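Long-range contacts in bifunctional protein PutA (Bdellovibrio bacteriovorus, PDB 5UR2), which probably oxidises proline to glutamate in two steps, through an FAD-dependent proline dehydrogenase and an NAD-dependent L-glutamate gamma-semialdehyde dehydrogenase joined in one chain: residues Tyr36-Met40 and Arg419-Thr424; Thr149-Ala155 and Thr200-Gln205; Lys526-Ala530 and Leu694-Gly698; Gly622-Ile628 and Ala968-Thr974. All coordinates share one frame; numbering follows the deposited sequence.

Contact 1: residues Tyr36-Met40 and Arg419-Thr424; sequences YGSIM and RLLENT. With P5F (N-propargylglycine-modified flavin adenine dinucleotide), chain F.
Tyr36-Met40 and Arg419-Thr424 come together as two helical segments whose axes approach to 11.2 Å and cross at -56°, with Met40 and Thr424 the nearest pair along the backbones. Leu420 supplies the apolar centre: its CD2 lies 3.3 Å from CE1 of Tyr36, oblique to the ring, and 3.7 Å from CG of Met40. Leucine suits the place, being apolar and long enough for CD2 to wedge between Tyr36 and Met40. Tyr36 holds its ring anti to the backbone N (chi1 -178°), which carries the hydroxyl across to the other helix. There ND2 of Asn423 donates to OH of Tyr36 over 2.8 Å, arriving at the ring's edge; the bend at the hydrogen is marked (142°), and ring and amide planes stand almost perpendicular. The contact joins the N-terminal domain of PutA to helix 409-423, which follows the last strand of the proline dehydrogenase barrel. On the same helix Glu422 turns away from Tyr36-Met40, and its OE2 comes within 2.9 Å of ribose atom O3B of the modified FAD. Flexible Met40 runs between Leu420, Asn423 and Thr424, with SD 3.6 Å from CB of Asn423 and CG 3.7 Å from CG2 of Thr424. The hydroxyl of Thr424 folds back onto the preceding helical turn, where OG1 donates to O of Leu420; its backbone N reaches that oxygen from the opposite face. Phe117 meets the Tyr36 ring edge-to-face.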
# COMPACT_ATOMS: atom_id res chain seq x y z
N TYR B 36 -24.58 24.57 35.24
CA TYR B 36 -24.93 24.46 33.83
C TYR B 36 -24.12 25.42 32.96
O TYR B 36 -23.58 25.04 31.92
CB TYR B 36 -26.43 24.71 33.64
CG TYR B 36 -26.93 24.58 32.21
CD1 TYR B 36 -27.17 23.34 31.65
CD2 TYR B 36 -27.14 25.71 31.42
CE1 TYR B 36 -27.62 23.22 30.33
CE2 TYR B 36 -27.58 25.61 30.10
CZ TYR B 36 -27.82 24.36 29.57
OH TYR B 36 -28.27 24.23 28.26
N GLY B 37 -24.03 26.69 33.39
CA GLY B 37 -23.28 27.67 32.62
C GLY B 37 -21.79 27.41 32.60
O GLY B 37 -21.13 27.62 31.58
N SER B 38 -21.23 26.95 33.72
CA SER B 38 -19.80 26.63 33.75
C SER B 38 -19.48 25.43 32.86
O SER B 38 -18.45 25.42 32.17
CB SER B 38 -19.34 26.39 35.19
OG SER B 38 -17.93 26.36 35.26
N ILE B 39 -20.35 24.42 32.86
CA ILE B 39 -20.22 23.31 31.92
C ILE B 39 -20.16 23.84 30.49
O ILE B 39 -19.33 23.41 29.68
CB ILE B 39 -21.38 22.31 32.09
CG1 ILE B 39 -21.24 21.57 33.42
CG2 ILE B 39 -21.46 21.36 30.90
CD1 ILE B 39 -19.99 20.76 33.55
N MET B 40 -21.05 24.78 30.16
CA MET B 40 -21.13 25.31 28.79
C MET B 40 -19.88 26.11 28.41
O MET B 40 -19.36 25.94 27.30
CB MET B 40 -22.38 26.16 28.62
CG MET B 40 -23.64 25.34 28.47
SD MET B 40 -24.88 26.29 27.55
CE MET B 40 -25.10 27.69 28.66
N ARG B 419 -30.62 20.41 24.65
CA ARG B 419 -30.49 21.81 25.08
C ARG B 419 -29.03 22.24 25.14
O ARG B 419 -28.67 23.30 24.63
CB ARG B 419 -31.17 22.01 26.45
CG ARG B 419 -32.56 21.40 26.54
CD ARG B 419 -33.65 22.31 26.00
NE ARG B 419 -33.39 22.85 24.67
CZ ARG B 419 -33.61 22.19 23.53
NH1 ARG B 419 -34.08 20.95 23.55
NH2 ARG B 419 -33.36 22.79 22.37
N LEU B 420 -28.17 21.41 25.75
CA LEU B 420 -26.74 21.72 25.79
C LEU B 420 -26.16 21.88 24.39
O LEU B 420 -25.36 22.78 24.13
CB LEU B 420 -25.97 20.66 26.57
CG LEU B 420 -25.98 20.73 28.10
CD1 LEU B 420 -25.48 19.43 28.67
CD2 LEU B 420 -25.10 21.89 28.58
N LEU B 421 -26.55 21.00 23.47
CA LEU B 421 -26.04 21.09 22.10
C LEU B 421 -26.46 22.40 21.44
O LEU B 421 -25.63 23.12 20.89
CB LEU B 421 -26.53 19.91 21.28
CG LEU B 421 -25.78 18.62 21.62
CD1 LEU B 421 -26.46 17.43 20.96
CD2 LEU B 421 -24.33 18.73 21.20
N GLU B 422 -27.75 22.74 21.53
CA GLU B 422 -28.23 23.97 20.90
C GLU B 422 -27.57 25.21 21.52
O GLU B 422 -27.13 26.12 20.80
CB GLU B 422 -29.75 24.07 21.03
CG GLU B 422 -30.33 25.21 20.22
CD GLU B 422 -30.03 25.05 18.73
OE1 GLU B 422 -29.29 25.92 18.18
OE2 GLU B 422 -30.48 24.04 18.14
N ASN B 423 -27.50 25.27 22.85
CA ASN B 423 -27.03 26.47 23.51
C ASN B 423 -25.53 26.69 23.32
O ASN B 423 -25.07 27.83 23.39
CB ASN B 423 -27.37 26.41 25.00
CG ASN B 423 -28.86 26.47 25.25
OD1 ASN B 423 -29.63 26.91 24.39
ND2 ASN B 423 -29.27 26.03 26.43
N THR B 424 -24.76 25.63 23.07
CA THR B 424 -23.32 25.78 22.81
C THR B 424 -22.99 25.83 21.33
O THR B 424 -21.81 25.87 20.98
CB THR B 424 -22.53 24.63 23.44
OG1 THR B 424 -22.93 23.38 22.84
CG2 THR B 424 -22.74 24.60 24.95
PA P5F F . -31.71 30.47 16.56
O1A P5F F . -32.12 31.86 15.95
O2A P5F F . -30.43 30.38 17.21
O5B P5F F . -31.60 29.35 15.57
C5B P5F F . -30.92 28.12 15.78
C4B P5F F . -31.34 27.13 14.69
O4B P5F F . -30.79 27.42 13.42
C3B P5F F . -30.99 25.69 14.91
O3B P5F F . -31.84 25.07 15.81
C2B P5F F . -31.10 25.12 13.55
O2B P5F F . -32.43 24.86 13.27
C1B P5F F . -30.63 26.24 12.69
N9A P5F F . -29.24 26.14 12.31
C8A P5F F . -28.13 26.07 13.13
N7A P5F F . -27.03 26.02 12.37
C5A P5F F . -27.39 26.08 11.02
C6A P5F F . -26.69 26.05 9.81
N6A P5F F . -25.26 25.96 9.79
N1A P5F F . -27.36 26.10 8.64
C2A P5F F . -28.71 26.18 8.61
N3A P5F F . -29.41 26.19 9.77
C4A P5F F . -28.81 26.14 10.96
N1 P5F F . -37.82 21.58 16.31
C2 P5F F . -38.25 20.56 15.39
O2 P5F F . -37.40 20.22 14.35
N3 P5F F . -39.53 19.92 15.52
C4 P5F F . -40.42 20.26 16.57
O4 P5F F . -41.65 19.60 16.65
C4X P5F F . -39.96 21.32 17.56
N5 P5F F . -40.74 21.65 18.75
C5X P5F F . -40.45 22.96 19.37
C6 P5F F . -41.50 23.63 20.20
C7 P5F F . -41.25 24.92 20.73
C7M P5F F . -42.32 25.60 21.57
C8 P5F F . -40.02 25.59 20.47
C8M P5F F . -39.73 26.97 21.01
C9 P5F F . -39.03 24.96 19.68
C9A P5F F . -39.27 23.60 19.13
N10 P5F F . -38.25 22.96 18.29
C10 P5F F . -38.71 21.93 17.40
C1' P5F F . -36.86 23.46 18.20
C2' P5F F . -36.71 24.61 17.21
O2' P5F F . -36.91 24.12 15.94
C3' P5F F . -35.36 25.34 17.27
O3' P5F F . -34.37 24.44 16.95
C4' P5F F . -35.02 25.95 18.62
O4' P5F F . -36.22 26.26 19.24
C5' P5F F . -34.02 27.12 18.58
O5' P5F F . -34.23 28.01 17.50
P P5F F . -34.13 29.63 17.58
O1P P5F F . -35.00 30.47 16.57
O2P P5F F . -34.38 29.85 19.12
O3P P5F F . -32.51 29.89 17.67
C21 P5F F . -40.35 19.34 19.91
C22 P5F F . -40.67 20.52 19.34
C23 P5F F . -40.73 18.00 19.25

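Contact 2: residues Thr149-Ala155 and Thr200-Gln205; sequences TLSEKEA and TALYSQ
OE2 of Glu152 is gripped twice by Ser204: the backbone N donates over 3.0 Å, nearly in line with the C-O bond, and OG donates over 2.8 Å to the anti lone pair. Serine suits the place because its short-armed hydroxyl and backbone N can converge on one oxygen. The bend of Glu152 at chi2 (-49°) swings the carboxylate here, and OE1 forms a salt bridge with Arg221. OG of Ser204 also accepts from NE2 of Gln205, so both its roles are used and its rotation is probably fixed. These bonds join the start of helix 152-173 to the loop after strand 194-197, two successive beta-alpha units of the proline dehydrogenase barrel. Helix 790-806 of the aldehyde dehydrogenase module covers them, Arg799 forming a salt bridge with Glu154 OE2. Helix 152-173 opens with a capping box of Ser151 and Glu154, and OE1 of Glu154 takes the N-H of Leu150. Just ahead of the helix, OG1 of Thr149 donates to O of Ala201 over 2.7 Å. A water 3.0 Å from O of Thr149 and 2.7 Å from O of Thr200 may link the two. Small Ala155 lets the helix come close, its CB 3.5 Å from O of Leu202.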
# COMPACT_ATOMS: atom_id res chain seq x y z
N THR B 149 -39.85 4.38 20.56
CA THR B 149 -40.87 3.34 20.45
C THR B 149 -40.32 2.27 19.52
O THR B 149 -40.37 2.40 18.29
CB THR B 149 -42.20 3.90 19.94
OG1 THR B 149 -42.80 4.71 20.96
CG2 THR B 149 -43.17 2.76 19.57
N LEU B 150 -39.80 1.19 20.10
CA LEU B 150 -39.26 0.07 19.36
C LEU B 150 -40.21 -1.11 19.27
O LEU B 150 -40.01 -1.99 18.42
CB LEU B 150 -37.95 -0.41 20.01
CG LEU B 150 -36.80 0.60 19.94
CD1 LEU B 150 -35.54 0.04 20.57
CD2 LEU B 150 -36.53 0.96 18.50
N SER B 151 -41.22 -1.18 20.14
CA SER B 151 -42.13 -2.31 20.17
C SER B 151 -43.58 -1.83 20.19
O SER B 151 -43.87 -0.68 20.53
CB SER B 151 -41.86 -3.19 21.39
OG SER B 151 -42.25 -2.47 22.55
N GLU B 152 -44.50 -2.74 19.87
CA GLU B 152 -45.91 -2.38 19.93
C GLU B 152 -46.40 -2.19 21.37
O GLU B 152 -47.30 -1.38 21.61
CB GLU B 152 -46.76 -3.41 19.19
CG GLU B 152 -46.67 -3.21 17.68
CD GLU B 152 -46.91 -1.77 17.26
OE1 GLU B 152 -48.06 -1.31 17.33
OE2 GLU B 152 -45.93 -1.08 16.86
N LYS B 153 -45.80 -2.90 22.34
CA LYS B 153 -46.12 -2.61 23.73
C LYS B 153 -45.79 -1.16 24.08
O LYS B 153 -46.59 -0.46 24.72
CB LYS B 153 -45.37 -3.54 24.68
CG LYS B 153 -45.68 -3.21 26.15
CD LYS B 153 -45.07 -4.19 27.13
CE LYS B 153 -45.19 -3.64 28.55
NZ LYS B 153 -44.21 -4.26 29.49
N GLU B 154 -44.61 -0.69 23.67
CA GLU B 154 -44.22 0.69 23.96
C GLU B 154 -45.12 1.69 23.23
O GLU B 154 -45.51 2.72 23.80
CB GLU B 154 -42.75 0.90 23.59
CG GLU B 154 -41.77 0.25 24.58
CD GLU B 154 -40.40 -0.04 23.96
OE1 GLU B 154 -40.18 0.30 22.77
OE2 GLU B 154 -39.54 -0.61 24.66
N ALA B 155 -45.49 1.38 21.98
CA ALA B 155 -46.42 2.24 21.25
C ALA B 155 -47.75 2.32 21.98
O ALA B 155 -48.31 3.41 22.14
CB ALA B 155 -46.62 1.72 19.83
N THR B 200 -44.07 9.24 15.52
CA THR B 200 -43.45 7.92 15.50
C THR B 200 -43.48 7.21 16.84
O THR B 200 -43.20 6.02 16.90
CB THR B 200 -42.02 8.01 15.01
OG1 THR B 200 -41.23 8.68 16.01
CG2 THR B 200 -42.00 8.79 13.70
N ALA B 201 -43.83 7.91 17.93
CA ALA B 201 -43.97 7.22 19.20
C ALA B 201 -45.20 6.34 19.25
O ALA B 201 -45.30 5.51 20.16
CB ALA B 201 -44.00 8.23 20.34
N LEU B 202 -46.13 6.48 18.31
CA LEU B 202 -47.38 5.74 18.31
C LEU B 202 -47.33 4.44 17.52
O LEU B 202 -48.31 3.69 17.55
CB LEU B 202 -48.51 6.59 17.76
CG LEU B 202 -48.84 7.76 18.67
CD1 LEU B 202 -49.71 8.76 17.94
CD2 LEU B 202 -49.56 7.19 19.86
N TYR B 203 -46.25 4.15 16.81
CA TYR B 203 -46.19 2.94 16.00
C TYR B 203 -44.73 2.58 15.77
O TYR B 203 -43.95 3.45 15.37
CB TYR B 203 -46.91 3.15 14.65
CG TYR B 203 -46.88 1.97 13.68
CD1 TYR B 203 -47.14 0.67 14.12
CD2 TYR B 203 -46.61 2.16 12.33
CE1 TYR B 203 -47.12 -0.41 13.22
CE2 TYR B 203 -46.60 1.09 11.42
CZ TYR B 203 -46.85 -0.19 11.88
OH TYR B 203 -46.83 -1.23 11.00
N SER B 204 -44.38 1.31 15.98
CA SER B 204 -42.97 0.91 15.96
C SER B 204 -42.50 0.37 14.61
O SER B 204 -41.29 0.15 14.45
CB SER B 204 -42.69 -0.15 17.02
OG SER B 204 -43.17 -1.42 16.59
N GLN B 205 -43.40 0.12 13.65
CA GLN B 205 -43.01 -0.53 12.40
C GLN B 205 -43.32 0.33 11.17
O GLN B 205 -43.81 -0.17 10.15
CB GLN B 205 -43.67 -1.90 12.28
CG GLN B 205 -43.38 -2.83 13.45
CD GLN B 205 -41.88 -3.07 13.69
OE1 GLN B 205 -41.13 -3.43 12.78
NE2 GLN B 205 -41.45 -2.90 14.93
O HOH W 1 -41.13 4.44 16.16

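Contact 3: residues Lys526-Ala530 and Leu694-Gly698; sequences KIQMA and LPGYG
Met529 and Tyr697 meet where the end of strand 523-528 lies against the loop that leads from strand 691-693, a strand of the larger mixed sheet, into helix 698-707, a junction of the aldehyde dehydrogenase module that joins a small four-stranded sheet to its larger neighbour. The aromatic contact is of the CH-pi kind. CE of Met529 sits over the middle of the Tyr697 ring, 3.5 Å from its centroid and only 11° off the normal, while SD stands farther back above the same face in a longer Met-aromatic contact. Bends at chi2 (-65°) and chi3 fold the methionine back so that CE comes over the middle of the ring while CB and CG stay near its CE2 side; an unbranched, pliable chain suits this task. The same methyl rests 3.4 Å from C of Gly696, whose backbone angles would press a CB against the preceding carbonyl O. Apolar packing continues beside it. CB of Pro695 touches CG2 of Ile527 at 3.7 Å, and the rigid pyrrolidine also lays CG against O of Gln528. CB of Ala530 meets CD1 of Leu694 at 3.6 Å, the small alanine letting the leucine methyl come up close. Phe512 of strand 511-516 packs on both Met529 and Tyr697. Polar links tie the two backbones together. N of Ala530 donates to O of Pro695 over 3.0 Å, in a nearly straight bond (164°). A water completes the join, donating to O of Ala530 at 2.8 Å and accepting from N of Tyr697 at 3.0 Å.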
# COMPACT_ATOMS: atom_id res chain seq x y z
N LYS B 526 -35.49 -22.10 -14.70
CA LYS B 526 -35.16 -23.42 -15.21
C LYS B 526 -33.72 -23.35 -15.71
O LYS B 526 -33.46 -22.71 -16.74
CB LYS B 526 -36.15 -23.85 -16.30
CG LYS B 526 -37.56 -24.11 -15.77
CD LYS B 526 -38.53 -24.54 -16.87
CE LYS B 526 -39.48 -25.64 -16.40
NZ LYS B 526 -38.80 -26.73 -15.65
N ILE B 527 -32.80 -23.98 -14.99
CA ILE B 527 -31.36 -23.76 -15.17
C ILE B 527 -30.75 -24.93 -15.92
O ILE B 527 -30.82 -26.07 -15.45
CB ILE B 527 -30.63 -23.58 -13.83
CG1 ILE B 527 -31.41 -22.66 -12.88
CG2 ILE B 527 -29.19 -23.16 -14.08
CD1 ILE B 527 -31.67 -21.28 -13.42
N GLN B 528 -30.12 -24.65 -17.07
CA GLN B 528 -29.26 -25.64 -17.72
C GLN B 528 -28.05 -25.89 -16.82
O GLN B 528 -27.25 -24.98 -16.59
CB GLN B 528 -28.79 -25.13 -19.09
CG GLN B 528 -29.88 -24.87 -20.13
CD GLN B 528 -30.56 -26.16 -20.62
OE1 GLN B 528 -29.90 -27.19 -20.82
NE2 GLN B 528 -31.87 -26.09 -20.81
N MET B 529 -27.90 -27.13 -16.34
CA MET B 529 -26.82 -27.50 -15.42
C MET B 529 -25.72 -28.18 -16.22
O MET B 529 -25.93 -29.25 -16.81
CB MET B 529 -27.33 -28.42 -14.31
CG MET B 529 -28.49 -27.82 -13.51
SD MET B 529 -28.01 -26.34 -12.59
CE MET B 529 -27.62 -27.06 -11.00
N ALA B 530 -24.53 -27.58 -16.22
CA ALA B 530 -23.50 -27.96 -17.16
C ALA B 530 -22.91 -29.33 -16.85
O ALA B 530 -22.87 -29.78 -15.70
CB ALA B 530 -22.39 -26.91 -17.15
N LEU B 694 -20.94 -20.67 -15.95
CA LEU B 694 -20.98 -22.13 -15.83
C LEU B 694 -21.92 -22.54 -14.70
O LEU B 694 -21.46 -23.01 -13.65
CB LEU B 694 -19.57 -22.68 -15.58
CG LEU B 694 -19.44 -24.21 -15.63
CD1 LEU B 694 -19.56 -24.72 -17.06
CD2 LEU B 694 -18.15 -24.67 -15.00
N PRO B 695 -23.23 -22.43 -14.91
CA PRO B 695 -24.17 -22.92 -13.89
C PRO B 695 -24.11 -24.44 -13.77
O PRO B 695 -23.74 -25.16 -14.70
CB PRO B 695 -25.53 -22.46 -14.42
CG PRO B 695 -25.34 -22.33 -15.89
CD PRO B 695 -23.93 -21.88 -16.09
N GLY B 696 -24.44 -24.94 -12.58
CA GLY B 696 -24.41 -26.37 -12.36
C GLY B 696 -24.24 -26.70 -10.89
O GLY B 696 -24.34 -25.83 -10.02
N TYR B 697 -24.00 -27.99 -10.63
CA TYR B 697 -23.89 -28.49 -9.27
C TYR B 697 -22.46 -28.29 -8.77
O TYR B 697 -21.50 -28.60 -9.49
CB TYR B 697 -24.28 -29.97 -9.19
CG TYR B 697 -25.72 -30.19 -9.58
CD1 TYR B 697 -26.76 -29.80 -8.72
CD2 TYR B 697 -26.05 -30.73 -10.81
CE1 TYR B 697 -28.10 -29.97 -9.08
CE2 TYR B 697 -27.39 -30.91 -11.18
CZ TYR B 697 -28.41 -30.53 -10.32
OH TYR B 697 -29.73 -30.70 -10.69
N GLY B 698 -22.34 -27.78 -7.55
CA GLY B 698 -21.02 -27.50 -6.99
C GLY B 698 -20.14 -28.72 -6.88
O GLY B 698 -18.93 -28.65 -7.14
O HOH W 2 -23.46 -29.75 -13.01

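Contact 4: residues Gly622-Ile628 and Ala968-Thr974; sequences GELSHYI and ACVTENT
Gly622-Ile628 and Ala968-Thr974 are neighbouring antiparallel strands in the oligomerisation flap of the aldehyde dehydrogenase fold. Paired backbone bonds join Leu624 with Glu972, His626 with Val970 and Ile628 with Ala968; the bond from N of Glu972 to O of Leu624 is the shortest, at 2.7 Å. Beyond the last regular pair, N of Thr974 reaches O of Gly622 from well above the carbonyl plane, and the positive phi of Gly622 (80°) suits glycine; at this end of the strand CG of Leu624 meets CG2 of Thr974 at 3.7 Å. Between His626 and Val970 a water lies in the plane of the imidazole, 2.7 Å from His626 ND1, and donates to O of Val970 over 2.8 Å. Side chains line two faces. On one, CD1 of Ile628 touches CG2 of Val970 at 3.8 Å, both beta-branched residues that suit an extended strand. On the other, chi1 of -58° turns OG1 of Thr971 to within 3.0 Å of OG of Ser625 and CG2 to 3.4 Å from CD of Glu623. The second subunit positions much of this face: its Arg940 O takes a hydrogen bond from Ser625 OG, and its Arg931 and His941 hold the Glu623 carboxylate. Cys969-Glu972 also pair in parallel with a strand of that subunit, carrying the sheet across the interface. OH of Tyr627 is hydrogen-bonded to OD2 of Asp959 of the second subunit.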
# COMPACT_ATOMS: atom_id res chain seq x y z
N GLY B 622 21.90 5.13 -11.93
CA GLY B 622 22.46 4.09 -12.78
C GLY B 622 21.69 2.78 -12.80
O GLY B 622 22.09 1.87 -13.52
N GLU B 623 20.61 2.66 -12.05
CA GLU B 623 19.82 1.43 -12.07
C GLU B 623 18.37 1.80 -11.79
O GLU B 623 18.06 2.29 -10.70
CB GLU B 623 20.34 0.41 -11.05
CG GLU B 623 19.62 -0.95 -11.10
CD GLU B 623 20.18 -1.94 -10.08
OE1 GLU B 623 21.17 -2.65 -10.39
OE2 GLU B 623 19.65 -1.99 -8.95
N LEU B 624 17.50 1.58 -12.77
CA LEU B 624 16.06 1.74 -12.60
C LEU B 624 15.48 0.45 -12.05
O LEU B 624 15.75 -0.63 -12.58
CB LEU B 624 15.38 2.10 -13.92
CG LEU B 624 15.71 3.48 -14.47
CD1 LEU B 624 14.98 3.72 -15.79
CD2 LEU B 624 15.39 4.56 -13.42
N SER B 625 14.69 0.56 -10.99
CA SER B 625 14.08 -0.62 -10.39
C SER B 625 12.65 -0.29 -10.02
O SER B 625 12.39 0.74 -9.38
CB SER B 625 14.88 -1.06 -9.15
OG SER B 625 14.64 -2.43 -8.89
N HIS B 626 11.72 -1.12 -10.46
CA HIS B 626 10.30 -0.88 -10.22
C HIS B 626 9.60 -2.14 -9.72
O HIS B 626 9.89 -3.25 -10.17
CB HIS B 626 9.61 -0.38 -11.47
CG HIS B 626 10.08 0.96 -11.91
ND1 HIS B 626 11.16 1.14 -12.75
CD2 HIS B 626 9.63 2.21 -11.61
CE1 HIS B 626 11.35 2.43 -12.96
NE2 HIS B 626 10.43 3.10 -12.28
N TYR B 627 8.70 -1.93 -8.76
CA TYR B 627 7.83 -2.96 -8.21
C TYR B 627 6.47 -2.85 -8.90
O TYR B 627 5.90 -1.75 -8.97
CB TYR B 627 7.71 -2.77 -6.69
CG TYR B 627 7.08 -3.88 -5.87
CD1 TYR B 627 7.82 -4.99 -5.47
CD2 TYR B 627 5.76 -3.79 -5.44
CE1 TYR B 627 7.27 -5.98 -4.69
CE2 TYR B 627 5.19 -4.78 -4.66
CZ TYR B 627 5.95 -5.87 -4.28
OH TYR B 627 5.40 -6.86 -3.50
N ILE B 628 6.00 -3.96 -9.47
CA ILE B 628 4.80 -3.97 -10.31
C ILE B 628 3.96 -5.18 -9.92
O ILE B 628 4.38 -6.04 -9.16
CB ILE B 628 5.14 -4.02 -11.82
CG1 ILE B 628 5.88 -5.34 -12.14
CG2 ILE B 628 5.97 -2.82 -12.26
CD1 ILE B 628 6.16 -5.59 -13.63
N ALA B 968 5.98 -8.30 -8.79
CA ALA B 968 7.18 -8.51 -9.59
C ALA B 968 8.07 -7.28 -9.52
O ALA B 968 7.63 -6.19 -9.16
CB ALA B 968 6.82 -8.84 -11.05
N CYS B 969 9.33 -7.47 -9.91
CA CYS B 969 10.34 -6.41 -9.92
C CYS B 969 11.05 -6.42 -11.26
O CYS B 969 11.41 -7.49 -11.77
CB CYS B 969 11.35 -6.59 -8.78
SG CYS B 969 12.52 -5.21 -8.64
N VAL B 970 11.21 -5.24 -11.86
CA VAL B 970 11.95 -5.05 -13.11
C VAL B 970 13.13 -4.14 -12.81
O VAL B 970 12.95 -3.01 -12.34
CB VAL B 970 11.07 -4.44 -14.23
CG1 VAL B 970 11.91 -4.18 -15.46
CG2 VAL B 970 9.88 -5.37 -14.57
N THR B 971 14.33 -4.61 -13.09
CA THR B 971 15.54 -3.89 -12.74
C THR B 971 16.35 -3.72 -14.01
O THR B 971 16.62 -4.70 -14.71
CB THR B 971 16.32 -4.64 -11.65
OG1 THR B 971 15.48 -4.79 -10.50
CG2 THR B 971 17.59 -3.90 -11.24
N GLU B 972 16.70 -2.47 -14.33
CA GLU B 972 17.43 -2.16 -15.56
C GLU B 972 18.67 -1.33 -15.25
O GLU B 972 18.58 -0.21 -14.72
CB GLU B 972 16.52 -1.46 -16.56
CG GLU B 972 17.25 -0.99 -17.82
CD GLU B 972 16.30 -0.45 -18.90
OE1 GLU B 972 15.09 -0.25 -18.62
OE2 GLU B 972 16.77 -0.21 -20.02
N ASN B 973 19.83 -1.86 -15.61
CA ASN B 973 21.08 -1.11 -15.58
C ASN B 973 21.04 -0.06 -16.69
O ASN B 973 20.90 -0.40 -17.87
CB ASN B 973 22.25 -2.06 -15.77
CG ASN B 973 23.59 -1.35 -15.89
OD1 ASN B 973 23.71 -0.17 -15.61
ND2 ASN B 973 24.63 -2.10 -16.26
N THR B 974 21.16 1.22 -16.32
CA THR B 974 21.10 2.30 -17.30
C THR B 974 22.47 2.89 -17.62
O THR B 974 22.56 3.80 -18.46
CB THR B 974 20.17 3.41 -16.81
OG1 THR B 974 20.73 4.00 -15.63
CG2 THR B 974 18.78 2.86 -16.53
O HOH W 3 12.56 -0.75 -13.98

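Overall arrangement
Contact 1 joins the N-terminal domain to the proline dehydrogenase module, within which contact 2 lies; contacts 3 and 4 belong to the aldehyde dehydrogenase half. Contact 2 is nested along the chain inside the loop closed by contact 1, their centres 31 Å apart. Contact 1 reaches the modified flavin through Glu422, whereas in contact 2 the Thr200 side chain stays about 10 Å from it. Contacts 3 and 4 alternate along the chain, with centres 47 Å apart; both lie away from the predicted catalytic residues Glu746 and Cys780. Contacts 1 and 3 lie on opposite sides of the chain's centre, 65 Å between centres, and contact 4 extends into the dimer interface.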